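Local coordinates for TT1561 protein (Thermus thermophilus, PDB 1UF3), which is of unknown function but belongs to the calcineurin-like metallophosphoesterase superfamily, binds calcium ions and is predicted to be a phosphoesterase, at the interface of chains A and B and the interface of chains A and C. Numbering follows the deposited sequence. Chains: chain A/B/C, hypothetical protein TT1561.

Contact 1: the interface of chains A and B. Residues chain A 78, 123, 125-126, 131, 139; chain B 78, 123, 125-126, 131.
Water 2 is gripped by two carboxylate oxygens, one from each subunit of this calcineurin-type metallophosphoesterase: it lies 2.8 Å from A:Glu125 OE1 and 2.7 Å from B:Glu125 OE1. The two carboxylates are turned only 27° from coplanar, and their OE1 atoms face one another across the two-fold with the water as mediator. Such a pairing of acids would probably raise the pKa of one of them. A:Glu125 is a calcium-binding residue of this protein, but no calcium is bound to it here; water bridges the acids instead. Within each chain the other oxygen is fixed by a tyrosine: A:Tyr131 OH donates to the anti lone pair of A:Glu125 OE2 at 2.7 Å, which limits rotation of the carboxylate.

Around this polar centre the chains exchange a proline for an indole. A:Pro123 CB sits over the face of B:Trp78, 3.3 Å from its CE2, while CG covers CD2 and CE3; B:Pro123 treats A:Trp78 alike. The tryptophan CG lies anti to the carbonyl carbon (B:Trp78 chi1 -57°), so the indole points at the partner, and A:Arg139 NH2 approaches its CH2 and CZ3 rim. An alanine in place of B:Trp78 would remove this indole and would probably leave A:Pro123 without its flat apolar seat. A:His126 and B:His126 meet tip to tip across the axis, CE1 to CE1, while A:His126 NE2 turns to water 1 at 3.0 Å, in its ring plane, and that water reaches B:Pro123 O.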
# COMPACT_ATOMS: atom_id res chain seq x y z
N TRP A 78 -31.94 -24.91 -1.64
CA TRP A 78 -32.24 -23.70 -2.39
C TRP A 78 -32.28 -22.40 -1.63
O TRP A 78 -32.09 -21.33 -2.24
CB TRP A 78 -33.54 -23.91 -3.19
CG TRP A 78 -33.52 -25.18 -4.03
CD1 TRP A 78 -34.35 -26.25 -3.90
CD2 TRP A 78 -32.65 -25.48 -5.14
NE1 TRP A 78 -34.06 -27.19 -4.85
CE2 TRP A 78 -33.02 -26.75 -5.62
CE3 TRP A 78 -31.60 -24.80 -5.77
CZ2 TRP A 78 -32.38 -27.37 -6.71
CZ3 TRP A 78 -30.95 -25.41 -6.86
CH2 TRP A 78 -31.35 -26.69 -7.32
N PRO A 123 -29.67 -39.42 -2.12
CA PRO A 123 -29.37 -38.00 -1.90
C PRO A 123 -30.61 -37.34 -1.31
O PRO A 123 -31.73 -37.78 -1.59
CB PRO A 123 -29.07 -37.49 -3.31
CG PRO A 123 -28.53 -38.70 -4.02
CD PRO A 123 -29.45 -39.80 -3.52
N GLU A 125 -31.94 -33.16 -0.18
CA GLU A 125 -31.62 -31.73 -0.11
C GLU A 125 -32.73 -30.87 0.51
O GLU A 125 -32.61 -29.64 0.59
CB GLU A 125 -31.27 -31.18 -1.50
CG GLU A 125 -30.06 -31.86 -2.15
CD GLU A 125 -29.56 -31.10 -3.36
OE1 GLU A 125 -30.31 -31.00 -4.35
OE2 GLU A 125 -28.40 -30.60 -3.31
N HIS A 126 -33.81 -31.51 0.97
CA HIS A 126 -34.90 -30.75 1.56
C HIS A 126 -35.03 -30.87 3.09
O HIS A 126 -35.11 -29.85 3.77
CB HIS A 126 -36.21 -31.12 0.86
CG HIS A 126 -36.22 -30.75 -0.59
ND1 HIS A 126 -35.57 -31.50 -1.55
CD2 HIS A 126 -36.73 -29.67 -1.23
CE1 HIS A 126 -35.68 -30.89 -2.72
NE2 HIS A 126 -36.37 -29.78 -2.55
N TYR A 131 -25.39 -36.52 0.86
CA TYR A 131 -25.06 -37.08 -0.44
C TYR A 131 -24.24 -38.33 -0.30
O TYR A 131 -23.35 -38.41 0.55
CB TYR A 131 -24.25 -36.09 -1.31
CG TYR A 131 -24.81 -34.69 -1.37
CD1 TYR A 131 -24.35 -33.70 -0.50
CD2 TYR A 131 -25.79 -34.34 -2.30
CE1 TYR A 131 -24.86 -32.40 -0.56
CE2 TYR A 131 -26.30 -33.05 -2.36
CZ TYR A 131 -25.84 -32.09 -1.50
OH TYR A 131 -26.36 -30.83 -1.55
N ARG A 139 -18.79 -34.92 -8.23
CA ARG A 139 -18.62 -33.47 -8.23
C ARG A 139 -17.14 -33.12 -8.40
O ARG A 139 -16.79 -32.22 -9.15
CB ARG A 139 -19.07 -32.81 -6.91
CG ARG A 139 -20.53 -32.97 -6.51
CD ARG A 139 -21.50 -32.67 -7.63
NE ARG A 139 -22.88 -32.78 -7.17
CZ ARG A 139 -23.95 -32.79 -7.96
NH1 ARG A 139 -23.83 -32.68 -9.28
NH2 ARG A 139 -25.16 -32.89 -7.42
N TRP B 78 -31.64 -37.46 -9.70
CA TRP B 78 -30.71 -38.48 -9.25
C TRP B 78 -30.57 -39.74 -10.07
O TRP B 78 -29.49 -40.32 -10.11
CB TRP B 78 -31.01 -38.83 -7.79
CG TRP B 78 -30.93 -37.61 -6.91
CD1 TRP B 78 -31.94 -37.08 -6.16
CD2 TRP B 78 -29.80 -36.76 -6.72
NE1 TRP B 78 -31.51 -35.94 -5.52
CE2 TRP B 78 -30.19 -35.73 -5.84
CE3 TRP B 78 -28.48 -36.76 -7.21
CZ2 TRP B 78 -29.32 -34.70 -5.43
CZ3 TRP B 78 -27.61 -35.74 -6.80
CH2 TRP B 78 -28.03 -34.73 -5.92
N PRO B 123 -37.19 -24.15 -7.76
CA PRO B 123 -36.53 -25.23 -8.49
C PRO B 123 -37.29 -26.53 -8.20
O PRO B 123 -37.90 -26.67 -7.14
CB PRO B 123 -35.13 -25.25 -7.88
CG PRO B 123 -34.95 -23.88 -7.33
CD PRO B 123 -36.29 -23.54 -6.77
N GLU B 125 -36.75 -30.91 -8.91
CA GLU B 125 -35.93 -31.96 -9.50
C GLU B 125 -36.51 -33.35 -9.29
O GLU B 125 -35.92 -34.34 -9.72
CB GLU B 125 -34.51 -31.93 -8.93
CG GLU B 125 -33.74 -30.64 -9.19
CD GLU B 125 -32.26 -30.79 -8.89
OE1 GLU B 125 -31.90 -31.09 -7.73
OE2 GLU B 125 -31.45 -30.60 -9.83
N HIS B 126 -37.67 -33.44 -8.64
CA HIS B 126 -38.26 -34.76 -8.41
C HIS B 126 -39.49 -35.05 -9.26
O HIS B 126 -39.57 -36.09 -9.91
CB HIS B 126 -38.55 -34.93 -6.91
CG HIS B 126 -37.32 -34.91 -6.06
ND1 HIS B 126 -36.64 -33.75 -5.76
CD2 HIS B 126 -36.61 -35.92 -5.50
CE1 HIS B 126 -35.55 -34.05 -5.07
NE2 HIS B 126 -35.51 -35.35 -4.90
N TYR B 131 -35.63 -25.17 -13.34
CA TYR B 131 -34.76 -24.24 -12.64
C TYR B 131 -35.07 -22.79 -12.99
O TYR B 131 -35.14 -22.41 -14.17
CB TYR B 131 -33.27 -24.50 -12.97
CG TYR B 131 -32.82 -25.94 -12.82
CD1 TYR B 131 -32.80 -26.81 -13.91
CD2 TYR B 131 -32.45 -26.45 -11.57
CE1 TYR B 131 -32.42 -28.15 -13.76
CE2 TYR B 131 -32.08 -27.79 -11.41
CZ TYR B 131 -32.07 -28.63 -12.50
OH TYR B 131 -31.72 -29.95 -12.33
O HOH W 1 -37.40 -27.60 -4.32
O HOH W 2 -32.86 -31.72 -5.25

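Contact 2: the interface of chains A and C. Residues chain A 63, 90-93; chain C 108, 147, 149-151, 180-182, 220.
The rings of A:His63 and C:Tyr108 meet edge to face, their planes 64° apart, with the imidazole bringing its NE2 corner towards the phenol end of the tyrosine. There NE2 gives C:Tyr108 OH a weak hydrogen bond of 3.1 Å, bent to 142° at the hydrogen, so ring contact and polar contact share one corner. A second imidazole, A:His91, has A:His63 NE2 and the carboxylate carbon of A:Glu93 at its edges. A:His91 ND1 donates, in the ring plane and nearly straight, to the syn lone pair of A:Glu93 OE1 at 3.0 Å. This second-shell bond fixes the rotation of the ring and is likely to favour its charged form; C:Pro150 lies beside both partners, its CB towards ND1 and its CD towards the carboxylate.

Further along the contact the turn after helix 77-90 of chain A packs against C:Pro150, C:Leu182 and the backbone of C:Lys147 and C:Tyr149. A:Val90 crosses C:Leu182 at about a right angle, CB lying 3.3 Å from CD2, a tight fit; the leucine CG is anti to its backbone N (chi1 -173°), which sends the methyl towards the valine. A:Pro92 lays its CG against backbone carbonyls, 3.2 Å from C:Tyr149 O and also near C:Lys147 O.

Water completes the seam. Water 3 lies 2.9 Å from A:Val90 O, a carbonyl at the helix end, which the helix would probably polarise. The same water is 2.8 Å from C:Lys151 N and also touches C:Asn180 O, tying the helix end to the start of strand 151-155. Water 4 joins the side-chain amine of C:Lys147, 2.6 Å from NZ, to A:Pro92 O. The patch thus docks the end of one subunit's helix against the loops and strand ends of another, a contact that may help build the eight-chain assembly.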
# COMPACT_ATOMS: atom_id res chain seq x y z
N HIS A 63 -14.58 -8.14 3.12
CA HIS A 63 -13.92 -7.65 1.91
C HIS A 63 -12.65 -8.46 1.65
O HIS A 63 -11.59 -7.88 1.44
CB HIS A 63 -13.54 -6.17 2.02
CG HIS A 63 -14.69 -5.23 1.82
ND1 HIS A 63 -15.48 -4.80 2.86
CD2 HIS A 63 -15.20 -4.68 0.69
CE1 HIS A 63 -16.44 -4.02 2.38
NE2 HIS A 63 -16.29 -3.94 1.07
N VAL A 90 -22.93 -8.90 -5.95
CA VAL A 90 -22.22 -7.66 -5.74
C VAL A 90 -20.96 -7.75 -4.89
O VAL A 90 -20.24 -6.76 -4.76
CB VAL A 90 -23.17 -6.58 -5.16
CG1 VAL A 90 -24.13 -6.11 -6.26
CG2 VAL A 90 -23.96 -7.14 -3.99
N HIS A 91 -20.72 -8.91 -4.28
CA HIS A 91 -19.49 -9.12 -3.52
C HIS A 91 -18.95 -10.38 -4.14
O HIS A 91 -18.98 -11.45 -3.50
CB HIS A 91 -19.76 -9.32 -2.04
CG HIS A 91 -19.92 -8.05 -1.28
ND1 HIS A 91 -18.84 -7.32 -0.82
CD2 HIS A 91 -21.03 -7.36 -0.91
CE1 HIS A 91 -19.28 -6.24 -0.20
NE2 HIS A 91 -20.61 -6.24 -0.25
N PRO A 92 -18.49 -10.29 -5.40
CA PRO A 92 -17.96 -11.46 -6.10
C PRO A 92 -16.71 -12.12 -5.51
O PRO A 92 -16.29 -13.16 -5.98
CB PRO A 92 -17.78 -10.95 -7.55
CG PRO A 92 -17.46 -9.50 -7.37
CD PRO A 92 -18.42 -9.08 -6.24
N GLU A 93 -16.15 -11.53 -4.46
CA GLU A 93 -15.00 -12.15 -3.81
C GLU A 93 -15.48 -13.28 -2.89
O GLU A 93 -14.67 -14.07 -2.41
CB GLU A 93 -14.19 -11.14 -3.00
CG GLU A 93 -14.88 -10.56 -1.76
CD GLU A 93 -15.94 -9.52 -2.10
OE1 GLU A 93 -16.28 -8.72 -1.22
OE2 GLU A 93 -16.42 -9.49 -3.25
N TYR C 108 -12.59 -1.62 -3.42
CA TYR C 108 -13.66 -1.47 -4.41
C TYR C 108 -13.01 -1.16 -5.77
O TYR C 108 -12.12 -0.33 -5.86
CB TYR C 108 -14.60 -0.30 -4.08
CG TYR C 108 -15.55 -0.56 -2.94
CD1 TYR C 108 -15.21 -0.20 -1.64
CD2 TYR C 108 -16.76 -1.20 -3.15
CE1 TYR C 108 -16.04 -0.47 -0.58
CE2 TYR C 108 -17.62 -1.48 -2.09
CZ TYR C 108 -17.25 -1.11 -0.81
OH TYR C 108 -18.04 -1.45 0.27
N LYS C 147 -12.04 -10.02 -11.32
CA LYS C 147 -13.27 -10.66 -10.92
C LYS C 147 -13.70 -10.56 -9.45
O LYS C 147 -14.90 -10.43 -9.16
CB LYS C 147 -13.16 -12.14 -11.29
CG LYS C 147 -14.31 -12.73 -12.08
CD LYS C 147 -14.00 -14.17 -12.53
CE LYS C 147 -13.78 -15.14 -11.35
NZ LYS C 147 -15.00 -15.35 -10.50
N TYR C 149 -13.80 -8.38 -6.91
CA TYR C 149 -13.95 -7.10 -6.23
C TYR C 149 -15.36 -6.54 -6.42
O TYR C 149 -15.96 -6.67 -7.50
CB TYR C 149 -12.98 -6.04 -6.75
CG TYR C 149 -11.50 -6.40 -6.70
CD1 TYR C 149 -10.89 -7.11 -7.73
CD2 TYR C 149 -10.72 -5.95 -5.64
CE1 TYR C 149 -9.49 -7.36 -7.71
CE2 TYR C 149 -9.34 -6.20 -5.60
CZ TYR C 149 -8.74 -6.90 -6.64
OH TYR C 149 -7.40 -7.12 -6.56
N PRO C 150 -15.93 -5.97 -5.36
CA PRO C 150 -17.27 -5.41 -5.59
C PRO C 150 -16.96 -4.14 -6.41
O PRO C 150 -15.98 -3.47 -6.15
CB PRO C 150 -17.76 -5.07 -4.18
CG PRO C 150 -16.44 -4.78 -3.43
CD PRO C 150 -15.53 -5.87 -3.95
N LYS C 151 -17.79 -3.85 -7.41
CA LYS C 151 -17.59 -2.70 -8.29
C LYS C 151 -18.50 -1.46 -8.09
O LYS C 151 -19.65 -1.57 -7.62
CB LYS C 151 -17.74 -3.16 -9.74
CG LYS C 151 -16.80 -4.31 -10.11
CD LYS C 151 -17.00 -4.76 -11.57
CE LYS C 151 -17.98 -5.90 -11.64
NZ LYS C 151 -17.47 -7.00 -10.79
N ASN C 180 -23.00 -6.61 -12.50
CA ASN C 180 -23.52 -6.49 -11.15
C ASN C 180 -22.74 -5.53 -10.25
O ASN C 180 -22.35 -5.88 -9.14
CB ASN C 180 -23.56 -7.87 -10.49
CG ASN C 180 -24.62 -8.76 -11.08
OD1 ASN C 180 -25.79 -8.40 -11.07
ND2 ASN C 180 -24.22 -9.91 -11.61
N PRO C 181 -22.49 -4.30 -10.72
CA PRO C 181 -21.76 -3.39 -9.84
C PRO C 181 -22.63 -3.16 -8.60
O PRO C 181 -23.86 -3.17 -8.70
CB PRO C 181 -21.60 -2.12 -10.67
CG PRO C 181 -22.83 -2.20 -11.62
CD PRO C 181 -22.82 -3.65 -12.01
N LEU C 182 -21.99 -2.94 -7.46
CA LEU C 182 -22.73 -2.70 -6.23
C LEU C 182 -23.41 -1.31 -6.32
O LEU C 182 -24.58 -1.15 -5.93
CB LEU C 182 -21.77 -2.73 -5.04
CG LEU C 182 -22.30 -2.68 -3.60
CD1 LEU C 182 -22.90 -1.32 -3.28
CD2 LEU C 182 -23.33 -3.76 -3.41
N ARG C 220 -27.27 1.94 1.62
CA ARG C 220 -27.83 2.13 0.27
C ARG C 220 -28.90 3.23 0.35
O ARG C 220 -29.95 3.15 -0.27
CB ARG C 220 -28.42 0.83 -0.27
CG ARG C 220 -27.36 -0.22 -0.68
CD ARG C 220 -28.03 -1.44 -1.34
NE ARG C 220 -27.09 -2.45 -1.86
CZ ARG C 220 -26.31 -3.22 -1.11
NH1 ARG C 220 -26.31 -3.11 0.21
NH2 ARG C 220 -25.55 -4.15 -1.69
O HOH W 3 -20.13 -5.43 -7.36
O HOH W 4 -15.13 -14.19 -8.20

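Centres of the C-alpha atoms of contact 1 and contact 2 lie about 29 Å apart, yet both draw on helix 77-90 of chain A. Contact 1 takes its tryptophan from the start of that helix, and contact 2 uses the valine that closes it and the turn that follows, so one helix reaches two neighbours. The first belongs to a two-fold interface in which every contact has its twin, whereas the second is not an exact two-fold, with different residues of the two chains meeting in this patch. Combining the two kinds could link subunits within the deposited octamer, although the structure alone does not show that this is the form in solution.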